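Local coordinates for attaching and effacing protein, pathogenesis factor (PDB 4E9L), which serves Escherichia coli as an adhesin of the intimin/invasin family, probably helping it attach to host cells, and is represented here by tandem immunoglobulin-like domains, at residues L98-P103 with G107-I112; L216-A221 with S227-S232; I158-T163 with V185-D190; A111-K116 with L126-P131. All coordinates share one frame; numbering follows the deposited sequence. Where two conformers were deposited one is given.

Contact 1 (L98-P103 with G107-I112)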
loop_
_atom_site.group_PDB
_atom_site.type_symbol
_atom_site.label_atom_id
_atom_site.label_comp_id
_atom_site.label_asym_id
_atom_site.label_seq_id
_atom_site.Cartn_x
_atom_site.Cartn_y
_atom_site.Cartn_z
ATOM N N LEU A 98 26.419 -8.760 25.045
ATOM C CA LEU A 98 25.112 -9.425 25.045
ATOM C C LEU A 98 25.151 -10.546 24.034
ATOM O O LEU A 98 25.577 -10.332 22.896
ATOM C CB LEU A 98 23.951 -8.468 24.712
ATOM C CG LEU A 98 23.652 -7.420 25.762
ATOM C CD1 LEU A 98 22.791 -6.302 25.147
ATOM C CD2 LEU A 98 22.954 -8.053 26.994
ATOM N N ASN A 99 24.703 -11.733 24.438
ATOM C CA ASN A 99 24.703 -12.905 23.555
ATOM C C ASN A 99 23.372 -13.656 23.536
ATOM O O ASN A 99 22.888 -14.022 24.605
ATOM C CB ASN A 99 25.852 -13.844 23.930
ATOM C CG ASN A 99 26.147 -14.851 22.858
ATOM O OD1 ASN A 99 26.281 -14.512 21.683
ATOM N ND2 ASN A 99 26.163 -16.125 23.227
ATOM N N PRO A 100 22.782 -13.938 22.339
ATOM C CA PRO A 100 23.261 -13.550 20.989
ATOM C C PRO A 100 22.763 -12.161 20.606
ATOM O O PRO A 100 21.896 -11.596 21.282
ATOM C CB PRO A 100 22.571 -14.591 20.087
ATOM C CG PRO A 100 21.201 -14.777 20.770
ATOM C CD PRO A 100 21.498 -14.686 22.267
ATOM N N ASP A 101 23.218 -11.667 19.461
ATOM C CA ASP A 101 22.651 -10.467 18.885
ATOM C C ASP A 101 21.366 -10.976 18.182
ATOM O O ASP A 101 21.224 -12.183 17.942
ATOM C CB ASP A 101 23.635 -9.785 17.926
ATOM C CG ASP A 101 23.091 -8.533 17.248
ATOM O OD1 ASP A 101 22.112 -7.935 17.781
ATOM O OD2 ASP A 101 23.613 -8.171 16.168
ATOM N N LYS A 102 20.390 -10.098 17.964
ATOM C CA LYS A 102 19.109 -10.519 17.396
ATOM C C LYS A 102 18.315 -11.581 18.211
ATOM O O LYS A 102 17.759 -12.525 17.621
ATOM C CB LYS A 102 19.182 -10.794 15.882
ATOM C CG LYS A 102 19.642 -9.559 15.119
ATOM C CD LYS A 102 19.461 -9.701 13.618
ATOM C CE LYS A 102 20.315 -8.732 12.825
ATOM N NZ LYS A 102 20.225 -7.323 13.310
ATOM N N PRO A 103 18.230 -11.473 19.564
ATOM C CA PRO A 103 17.337 -12.394 20.280
ATOM C C PRO A 103 15.902 -11.987 19.890
ATOM O O PRO A 103 15.679 -10.866 19.400
ATOM C CB PRO A 103 17.619 -12.071 21.750
ATOM C CG PRO A 103 17.928 -10.602 21.739
ATOM C CD PRO A 103 18.764 -10.441 20.485
ATOM N N GLY A 107 11.968 -13.968 24.358
ATOM C CA GLY A 107 13.044 -14.925 24.572
ATOM C C GLY A 107 13.972 -14.497 25.696
ATOM O O GLY A 107 13.578 -13.826 26.668
ATOM N N THR A 108 15.223 -14.875 25.560
ATOM C CA THR A 108 16.243 -14.531 26.549
ATOM C C THR A 108 17.537 -14.095 25.881
ATOM O O THR A 108 17.802 -14.464 24.739
ATOM C CB THR A 108 16.420 -15.698 27.566
ATOM O OG1 THR A 108 17.299 -15.276 28.606
ATOM C CG2 THR A 108 16.971 -16.962 26.927
ATOM N N VAL A 109 18.349 -13.321 26.601
ATOM C CA VAL A 109 19.659 -12.858 26.129
ATOM C C VAL A 109 20.624 -12.886 27.327
ATOM O O VAL A 109 20.204 -12.625 28.466
ATOM C CB VAL A 109 19.581 -11.494 25.370
ATOM C CG1 VAL A 109 19.036 -10.370 26.253
ATOM C CG2 VAL A 109 20.916 -11.107 24.728
ATOM N N THR A 110 21.880 -13.284 27.099
ATOM C CA THR A 110 22.822 -13.365 28.218
ATOM C C THR A 110 23.690 -12.117 28.228
ATOM O O THR A 110 24.163 -11.717 27.181
ATOM C CB THR A 110 23.668 -14.648 28.138
ATOM O OG1 THR A 110 22.785 -15.774 28.066
ATOM C CG2 THR A 110 24.619 -14.806 29.335
ATOM N N ALA A 111 23.916 -11.528 29.411
ATOM C CA ALA A 111 24.812 -10.381 29.570
ATOM C C ALA A 111 26.092 -10.913 30.189
ATOM O O ALA A 111 26.037 -11.608 31.199
ATOM C CB ALA A 111 24.188 -9.330 30.484
ATOM N N ILE A 112 27.236 -10.591 29.584
ATOM C CA ILE A 112 28.550 -11.006 30.050
ATOM C C ILE A 112 29.384 -9.746 30.275
ATOM O O ILE A 112 29.790 -9.078 29.323
ATOM C CB ILE A 112 29.294 -12.013 29.125
ATOM C CG1 ILE A 112 28.367 -13.177 28.646
ATOM C CG2 ILE A 112 30.546 -12.552 29.848
ATOM C CD1 ILE A 112 27.869 -12.999 27.173
#
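Asn-99 and Thr-110 exchange a pair of backbone hydrogen bonds in a beta hairpin of an immunoglobulin-like domain, where strand 95-99 runs antiparallel to strand 108-114. Asn-99 N gives to Thr-110 O at 2.8 Å. The return bond, from Thr-110 N to Asn-99 O, is equally short at 2.8 Å and nearly straight at 173°. The peptide bond into Pro-100 is cis, and the chain turns aside there before Pro-103 comes back against the second strand.

Val-109 fills the bend. Its CB lies 4.1 Å from Pro-103 CG, the valine and the proline ring crossing obliquely. CG1, placed between the backbone N and the carbonyl carbon, faces Ile-158 and Leu-160 in the domain interior. CG2, anti to the backbone N, reaches the first segment instead: it sits 3.5 Å from Asn-99 O and 3.6 Å from Pro-100 O, and it also meets Leu-98 CB at 4.0 Å.

Leu-98 and Ala-111 form the neighbouring non-hydrogen-bonded pair and share the inner face of the sheet, Leu-98 CD2 touching Ala-111 CB at 3.9 Å. Asn-99 and Thr-110 lie on the other face, where Thr-110 OG1 is hydrogen-bonded to Gln-157 OE1. On that face Ile-112 CD1 bends back to within 3.9 Å of Asn-99 CB.

Contact 2 (L216-A221 with S227-S232)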
loop_
_atom_site.group_PDB
_atom_site.type_symbol
_atom_site.label_atom_id
_atom_site.label_comp_id
_atom_site.label_asym_id
_atom_site.label_seq_id
_atom_site.Cartn_x
_atom_site.Cartn_y
_atom_site.Cartn_z
ATOM N N LEU A 216 1.125 -3.114 2.679
ATOM C CA LEU A 216 1.138 -4.193 3.662
ATOM C C LEU A 216 1.736 -3.619 4.962
ATOM O O LEU A 216 2.786 -2.986 4.921
ATOM C CB LEU A 216 2.000 -5.393 3.200
ATOM C CG LEU A 216 2.248 -6.487 4.288
ATOM C CD1 LEU A 216 0.954 -7.313 4.579
ATOM C CD2 LEU A 216 3.368 -7.429 3.868
ATOM N N VAL A 217 1.084 -3.850 6.102
ATOM C CA VAL A 217 1.670 -3.487 7.387
ATOM C C VAL A 217 1.893 -4.873 8.041
ATOM O O VAL A 217 0.939 -5.607 8.301
ATOM C CB VAL A 217 0.846 -2.470 8.229
ATOM C CG1 VAL A 217 1.498 -2.262 9.589
ATOM C CG2 VAL A 217 0.762 -1.123 7.508
ATOM N N ALA A 218 3.145 -5.278 8.134
ATOM C CA ALA A 218 3.478 -6.619 8.614
ATOM C C ALA A 218 3.813 -6.559 10.086
ATOM O O ALA A 218 4.624 -5.724 10.509
ATOM C CB ALA A 218 4.665 -7.171 7.835
ATOM N N LYS A 219 3.202 -7.445 10.857
ATOM C CA LYS A 219 3.417 -7.476 12.306
ATOM C C LYS A 219 3.484 -8.899 12.852
ATOM O O LYS A 219 2.893 -9.810 12.266
ATOM C CB LYS A 219 2.236 -6.767 13.005
ATOM C CG LYS A 219 2.208 -5.258 12.859
ATOM C CD LYS A 219 0.871 -4.748 13.381
ATOM C CE LYS A 219 0.903 -3.321 13.875
ATOM N NZ LYS A 219 1.391 -2.361 12.862
ATOM N N ASP A 220 4.113 -9.052 14.033
ATOM C CA ASP A 220 4.138 -10.303 14.791
ATOM C C ASP A 220 2.869 -10.349 15.711
ATOM O O ASP A 220 2.077 -9.396 15.715
ATOM C CB ASP A 220 5.475 -10.454 15.572
ATOM C CG ASP A 220 5.652 -9.608 16.829
ATOM O OD1 ASP A 220 4.697 -8.873 17.205
ATOM O OD2 ASP A 220 6.730 -9.712 17.471
ATOM N N ALA A 221 2.675 -11.430 16.476
ATOM C CA ALA A 221 1.503 -11.599 17.357
ATOM C C ALA A 221 1.321 -10.490 18.419
ATOM O O ALA A 221 0.191 -10.233 18.836
ATOM C CB ALA A 221 1.538 -12.971 18.023
ATOM N N SER A 227 10.513 -5.755 9.916
ATOM C CA SER A 227 11.365 -5.155 8.880
ATOM C C SER A 227 12.152 -6.170 8.064
ATOM O O SER A 227 12.298 -7.317 8.475
ATOM C CB SER A 227 12.318 -4.130 9.495
ATOM O OG SER A 227 11.611 -2.969 9.903
ATOM N N GLY A 228 12.621 -5.727 6.898
ATOM C CA GLY A 228 13.470 -6.474 5.982
ATOM C C GLY A 228 12.858 -7.685 5.325
ATOM O O GLY A 228 13.602 -8.551 4.871
ATOM N N LEU A 229 11.512 -7.768 5.249
ATOM C CA LEU A 229 10.863 -8.917 4.612
ATOM C C LEU A 229 11.034 -8.946 3.101
ATOM O O LEU A 229 11.034 -7.893 2.470
ATOM C CB LEU A 229 9.362 -8.962 4.942
ATOM C CG LEU A 229 9.001 -9.271 6.406
ATOM C CD1 LEU A 229 7.529 -9.156 6.625
ATOM C CD2 LEU A 229 9.449 -10.657 6.823
ATOM N N SER A 230 11.131 -10.160 2.525
ATOM C CA SER A 230 11.154 -10.379 1.078
ATOM C C SER A 230 9.766 -10.904 0.740
ATOM O O SER A 230 9.330 -11.919 1.296
ATOM C CB SER A 230 12.243 -11.374 0.683
ATOM O OG SER A 230 13.484 -10.688 0.713
ATOM N N LEU A 231 9.031 -10.149 -0.076
ATOM C CA LEU A 231 7.641 -10.459 -0.373
ATOM C C LEU A 231 7.344 -10.705 -1.823
ATOM O O LEU A 231 8.093 -10.294 -2.714
ATOM C CB LEU A 231 6.749 -9.259 0.066
ATOM C CG LEU A 231 6.865 -8.729 1.503
ATOM C CD1 LEU A 231 6.279 -7.345 1.598
ATOM C CD2 LEU A 231 6.157 -9.668 2.519
ATOM N N SER A 232 6.194 -11.349 -2.039
ATOM C CA SER A 232 5.596 -11.581 -3.345
ATOM C C SER A 232 4.087 -11.369 -3.180
ATOM O O SER A 232 3.653 -10.807 -2.162
ATOM C CB SER A 232 5.908 -12.986 -3.854
ATOM O OG SER A 232 5.454 -13.082 -5.193
#
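Leu-229 and Leu-231 carry the whole contact from their side, meeting Ala-218 and Leu-216 respectively without any hydrogen bond between the segments. The second segment approaches through Ser-227, whose CA is still 8.0 Å from the CA of Ala-218. Gly-228 makes the step to Leu-229, its N hydrogen-bonded to Glu-250 OE1.

Leu-229 then turns inward. One of its methyls, CD1, touches Ala-218 CB at 3.7 Å, a single point of packing, while its backbone N is held by Tyr-256 OH. The two segments belong to different sheets of an immunoglobulin-like beta sandwich: Leu-216 lies on strand 211-217 of one, and Leu-231 lies near the start of strand 231-236 in the other. The CA atoms of these two leucines are 9.9 Å apart, with the space between them bridged by side chains.

Past Ser-230, Leu-231 offers both of its methyls to one methyl of its partner: Leu-216 CD2 lies 3.7 Å from Leu-231 CD1 and 3.8 Å from Leu-231 CD2. Leu-216 has its CG anti to the backbone N (chi1 171°), which extends the branch across toward the other sheet. Trp-248 touches both leucines.

Contact 3 (I158-T163 with V185-D190)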
loop_
_atom_site.group_PDB
_atom_site.type_symbol
_atom_site.label_atom_id
_atom_site.label_comp_id
_atom_site.label_asym_id
_atom_site.label_seq_id
_atom_site.Cartn_x
_atom_site.Cartn_y
_atom_site.Cartn_z
ATOM N N ILE A 158 18.829 -12.124 30.871
ATOM C CA ILE A 158 17.731 -11.166 30.670
ATOM C C ILE A 158 16.513 -11.877 30.049
ATOM O O ILE A 158 16.651 -12.496 28.998
ATOM C CB ILE A 158 18.153 -9.889 29.865
ATOM C CG1 ILE A 158 19.249 -9.087 30.608
ATOM C CG2 ILE A 158 16.925 -8.973 29.605
ATOM C CD1 ILE A 158 20.149 -8.214 29.671
ATOM N N SER A 159 15.348 -11.825 30.706
ATOM C CA SER A 159 14.102 -12.377 30.147
ATOM C C SER A 159 13.480 -11.195 29.431
ATOM O O SER A 159 13.193 -10.180 30.068
ATOM C CB SER A 159 13.158 -12.863 31.251
ATOM O OG SER A 159 13.781 -13.871 32.028
ATOM N N LEU A 160 13.355 -11.286 28.108
ATOM C CA LEU A 160 12.851 -10.188 27.288
ATOM C C LEU A 160 11.367 -10.071 27.302
ATOM O O LEU A 160 10.668 -11.073 27.299
ATOM C CB LEU A 160 13.339 -10.312 25.831
ATOM C CG LEU A 160 14.861 -10.291 25.650
ATOM C CD1 LEU A 160 15.246 -10.885 24.322
ATOM C CD2 LEU A 160 15.421 -8.865 25.821
ATOM N N GLY A 161 10.893 -8.838 27.276
ATOM C CA GLY A 161 9.475 -8.551 27.164
ATOM C C GLY A 161 9.039 -8.781 25.722
ATOM O O GLY A 161 9.785 -9.346 24.908
ATOM N N THR A 162 7.847 -8.304 25.386
ATOM C CA THR A 162 7.253 -8.496 24.058
ATOM C C THR A 162 7.446 -7.316 23.103
ATOM O O THR A 162 6.879 -7.346 22.007
ATOM C CB THR A 162 5.765 -8.801 24.227
ATOM O OG1 THR A 162 5.176 -7.720 24.946
ATOM C CG2 THR A 162 5.513 -10.110 24.954
ATOM N N THR A 163 8.226 -6.280 23.498
ATOM C CA THR A 163 8.463 -5.100 22.654
ATOM C C THR A 163 9.764 -5.253 21.889
ATOM O O THR A 163 10.811 -5.427 22.514
ATOM C CB THR A 163 8.504 -3.805 23.513
ATOM O OG1 THR A 163 7.291 -3.710 24.258
ATOM C CG2 THR A 163 8.718 -2.534 22.661
ATOM N N VAL A 185 22.007 -4.506 21.430
ATOM C CA VAL A 185 21.444 -5.490 20.493
ATOM C C VAL A 185 20.105 -4.992 19.987
ATOM O O VAL A 185 19.474 -4.125 20.612
ATOM C CB VAL A 185 21.324 -6.952 21.027
ATOM C CG1 VAL A 185 22.692 -7.571 21.311
ATOM C CG2 VAL A 185 20.398 -7.060 22.238
ATOM N N THR A 186 19.656 -5.580 18.872
ATOM C CA THR A 186 18.338 -5.352 18.315
ATOM C C THR A 186 17.548 -6.582 18.715
ATOM O O THR A 186 17.946 -7.706 18.397
ATOM C CB THR A 186 18.382 -5.225 16.780
ATOM O OG1 THR A 186 19.251 -4.151 16.439
ATOM C CG2 THR A 186 16.988 -4.999 16.172
ATOM N N VAL A 187 16.464 -6.372 19.457
ATOM C CA VAL A 187 15.577 -7.466 19.840
ATOM C C VAL A 187 14.559 -7.509 18.680
ATOM O O VAL A 187 13.915 -6.501 18.396
ATOM C CB VAL A 187 14.920 -7.260 21.225
ATOM C CG1 VAL A 187 13.974 -8.413 21.552
ATOM C CG2 VAL A 187 15.980 -7.095 22.316
ATOM N N VAL A 188 14.508 -8.632 17.959
ATOM C CA VAL A 188 13.675 -8.764 16.761
ATOM C C VAL A 188 12.255 -9.226 17.066
ATOM O O VAL A 188 12.011 -9.911 18.060
ATOM C CB VAL A 188 14.332 -9.605 15.618
ATOM C CG1 VAL A 188 15.657 -8.990 15.179
ATOM C CG2 VAL A 188 14.489 -11.081 15.988
ATOM N N ALA A 189 11.336 -8.871 16.189
ATOM C CA ALA A 189 9.937 -9.294 16.287
ATOM C C ALA A 189 9.851 -10.835 16.094
ATOM O O ALA A 189 10.764 -11.455 15.539
ATOM C CB ALA A 189 9.115 -8.581 15.216
ATOM N N ASP A 190 8.776 -11.452 16.579
ATOM C CA ASP A 190 8.579 -12.885 16.402
ATOM C C ASP A 190 8.091 -13.177 14.947
ATOM O O ASP A 190 8.123 -12.276 14.085
ATOM C CB ASP A 190 7.594 -13.406 17.477
ATOM C CG ASP A 190 7.819 -14.847 17.918
ATOM O OD1 ASP A 190 8.348 -15.652 17.106
ATOM O OD2 ASP A 190 7.398 -15.191 19.031
#
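Leu-160 and Val-187 reach toward each other tip to tip, and this one pair makes most of the contact. Two methyls on each side are matched: Leu-160 CD1 lies 3.9 Å from Val-187 CG1, and Leu-160 CD2 lies 4.0 Å from Val-187 CG2. With CG1 anti to the backbone N (chi1 178°) and CG2 anti to the carbonyl carbon, the rotation of the valine turns both branches of its fork to the leucine. Both residues are buried, and Leu-167 of strand 165-173 packs on each of them.

The pairing spans the two sheets of the immunoglobulin-like sandwich. Leu-160 follows strand 153-159 of one sheet, whereas Val-187 ends strand 183-187 of the other, so the methyls meet between the sheets near the end of the domain.

Away from this pair the packing thins quickly. Thr-163 touches Val-187 only through its backbone, with Thr-163 O a loose 4.5 Å from Val-187 CG1, and its own CB points away. The CA atoms of Thr-163 and Ala-189 stay 7.8 Å apart. Thr-162 is exposed, and its backbone O accepts a hydrogen bond from Asn-224 ND2.

Contact 4 (A111-K116 with L126-P131)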
loop_
_atom_site.group_PDB
_atom_site.type_symbol
_atom_site.label_atom_id
_atom_site.label_comp_id
_atom_site.label_asym_id
_atom_site.label_seq_id
_atom_site.Cartn_x
_atom_site.Cartn_y
_atom_site.Cartn_z
ATOM N N ALA A 111 23.916 -11.528 29.411
ATOM C CA ALA A 111 24.812 -10.381 29.570
ATOM C C ALA A 111 26.092 -10.913 30.189
ATOM O O ALA A 111 26.037 -11.608 31.199
ATOM C CB ALA A 111 24.188 -9.330 30.484
ATOM N N ILE A 112 27.236 -10.591 29.584
ATOM C CA ILE A 112 28.550 -11.006 30.050
ATOM C C ILE A 112 29.384 -9.746 30.275
ATOM O O ILE A 112 29.790 -9.078 29.323
ATOM C CB ILE A 112 29.294 -12.013 29.125
ATOM C CG1 ILE A 112 28.367 -13.177 28.646
ATOM C CG2 ILE A 112 30.546 -12.552 29.848
ATOM C CD1 ILE A 112 27.869 -12.999 27.173
ATOM N N TRP A 113 29.615 -9.431 31.535
ATOM C CA TRP A 113 30.371 -8.261 31.937
ATOM C C TRP A 113 31.774 -8.703 32.353
ATOM O O TRP A 113 31.939 -9.579 33.217
ATOM C CB TRP A 113 29.619 -7.579 33.089
ATOM C CG TRP A 113 30.355 -6.531 33.869
ATOM C CD1 TRP A 113 31.274 -5.624 33.407
ATOM C CD2 TRP A 113 30.122 -6.203 35.240
ATOM N NE1 TRP A 113 31.659 -4.781 34.427
ATOM C CE2 TRP A 113 30.964 -5.114 35.563
ATOM C CE3 TRP A 113 29.231 -6.686 36.217
ATOM C CZ2 TRP A 113 31.019 -4.573 36.852
ATOM C CZ3 TRP A 113 29.254 -6.115 37.480
ATOM C CH2 TRP A 113 30.114 -5.043 37.776
ATOM N N THR A 114 32.772 -8.099 31.733
ATOM C CA THR A 114 34.183 -8.363 31.995
ATOM C C THR A 114 34.666 -7.196 32.838
ATOM O O THR A 114 34.695 -6.068 32.360
ATOM C CB THR A 114 34.955 -8.537 30.681
ATOM O OG1 THR A 114 34.344 -9.581 29.936
ATOM C CG2 THR A 114 36.430 -8.870 30.913
ATOM N N ALA A 115 34.955 -7.462 34.113
ATOM C CA ALA A 115 35.340 -6.454 35.098
ATOM C C ALA A 115 36.837 -6.508 35.336
ATOM O O ALA A 115 37.381 -7.556 35.711
ATOM C CB ALA A 115 34.588 -6.704 36.393
ATOM N N LYS A 116 37.508 -5.377 35.115
ATOM C CA LYS A 116 38.967 -5.291 35.260
ATOM C C LYS A 116 39.373 -4.030 35.991
ATOM O O LYS A 116 38.637 -3.043 35.989
ATOM C CB LYS A 116 39.642 -5.265 33.871
ATOM C CG LYS A 116 39.469 -6.519 33.017
ATOM C CD LYS A 116 40.302 -6.406 31.721
ATOM C CE LYS A 116 39.874 -7.389 30.654
ATOM N NZ LYS A 116 40.815 -7.359 29.488
ATOM N N LEU A 126 32.893 -8.248 43.966
ATOM C CA LEU A 126 32.163 -6.979 44.006
ATOM C C LEU A 126 30.694 -7.250 44.403
ATOM O O LEU A 126 30.231 -8.396 44.366
ATOM C CB LEU A 126 32.136 -6.351 42.584
ATOM C CG LEU A 126 33.436 -5.868 41.956
ATOM C CD1 LEU A 126 33.192 -5.487 40.531
ATOM C CD2 LEU A 126 34.030 -4.674 42.704
ATOM N N ASN A 127 29.953 -6.179 44.712
ATOM C CA ASN A 127 28.517 -6.242 44.985
ATOM C C ASN A 127 27.843 -5.343 43.926
ATOM O O ASN A 127 27.579 -4.164 44.179
ATOM C CB ASN A 127 28.179 -5.799 46.407
ATOM C CG ASN A 127 26.700 -5.864 46.682
ATOM O OD1 ASN A 127 25.995 -6.767 46.212
ATOM N ND2 ASN A 127 26.192 -4.852 47.352
ATOM N N PRO A 128 27.651 -5.850 42.695
ATOM C CA PRO A 128 27.089 -4.985 41.652
ATOM C C PRO A 128 25.597 -4.691 41.813
ATOM O O PRO A 128 24.838 -5.487 42.386
ATOM C CB PRO A 128 27.381 -5.758 40.365
ATOM C CG PRO A 128 27.388 -7.184 40.773
ATOM C CD PRO A 128 27.928 -7.211 42.186
ATOM N N ASP A 129 25.164 -3.562 41.232
ATOM C CA ASP A 129 23.764 -3.196 41.180
ATOM C C ASP A 129 23.111 -4.138 40.190
ATOM O O ASP A 129 23.802 -4.845 39.476
ATOM C CB ASP A 129 23.596 -1.772 40.613
ATOM C CG ASP A 129 24.445 -0.678 41.228
ATOM O OD1 ASP A 129 25.142 -0.955 42.240
ATOM O OD2 ASP A 129 24.372 0.468 40.738
ATOM N N ALA A 130 21.797 -4.090 40.086
ATOM C CA ALA A 130 21.072 -4.828 39.057
ATOM C C ALA A 130 21.505 -4.269 37.683
ATOM O O ALA A 130 21.815 -3.077 37.603
ATOM C CB ALA A 130 19.569 -4.606 39.238
ATOM N N PRO A 131 21.535 -5.087 36.604
ATOM C CA PRO A 131 21.882 -4.547 35.270
ATOM C C PRO A 131 20.961 -3.397 34.865
ATOM O O PRO A 131 19.769 -3.419 35.176
ATOM C CB PRO A 131 21.670 -5.750 34.341
ATOM C CG PRO A 131 21.866 -6.953 35.231
ATOM C CD PRO A 131 21.224 -6.531 36.529
#
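The indole of Trp-113 carries Ala-115 on one face and Pro-128 at its edge. Ala-115 CB stands 3.8 Å above the ring plane, offset toward the rim, two residues further along the same chain segment. Pro-128 comes from the facing segment of this immunoglobulin-like sandwich and meets the six-membered ring edge-on, its CG lying in the ring plane and its CB near it. The closest approach is Trp-113 CZ3 to Pro-128 CB at 3.5 Å; Pro-128 CG is 3.9 Å from the same CZ3, and Pro-128 CB is 3.8 Å from Trp-113 CH2.

Leu-126 completes the contact from an oblique direction. Its CD1 touches Trp-113 CH2 at 4.2 Å, the leucine side chain crossing the indole at about a right angle. With chi1 at 167° the indole swings away from the backbone N of Trp-113 and out from strand 108-114 toward segment 126-131, the loop that leads to strand 132-134 of the other sheet.

The tryptophan is part of a larger aromatic cluster: Trp-146 meets it edge-to-face, and the ring of Trp-154 meets it with planes at about 35°. Nearby, the Asp-129 carboxylate takes hydrogen bonds from Asn-174 N and Gly-175 N, tying the loop to the turn between strands 165-173 and 176-177. The one polar atom of the buried indole is satisfied as well, Trp-113 NE1 being hydrogen-bonded to Ala-178 O.

Overall arrangement
Contacts 1, 3 and 4 lie in one immunoglobulin-like domain and contact 2 in the next. Strand 108-114 serves both contact 1 and contact 4, which share Ala-111 and Ile-112 and have centres about 15 Å apart. Contact 3 is closer to contact 1, about 9 Å between centres, and the two are joined where Val-109 O meets Ile-158 N at 2.8 Å. Contact 4 occupies the far part of the domain, its centre about 38 Å from that of contact 2. Contacts 2 and 3 face each other across the domain junction: their centres are about 17 Å apart, yet Asp-220 OD2 reaches Asp-190 N at 2.8 Å, a probable hydrogen bond that links consecutive domains of the rod-like chain.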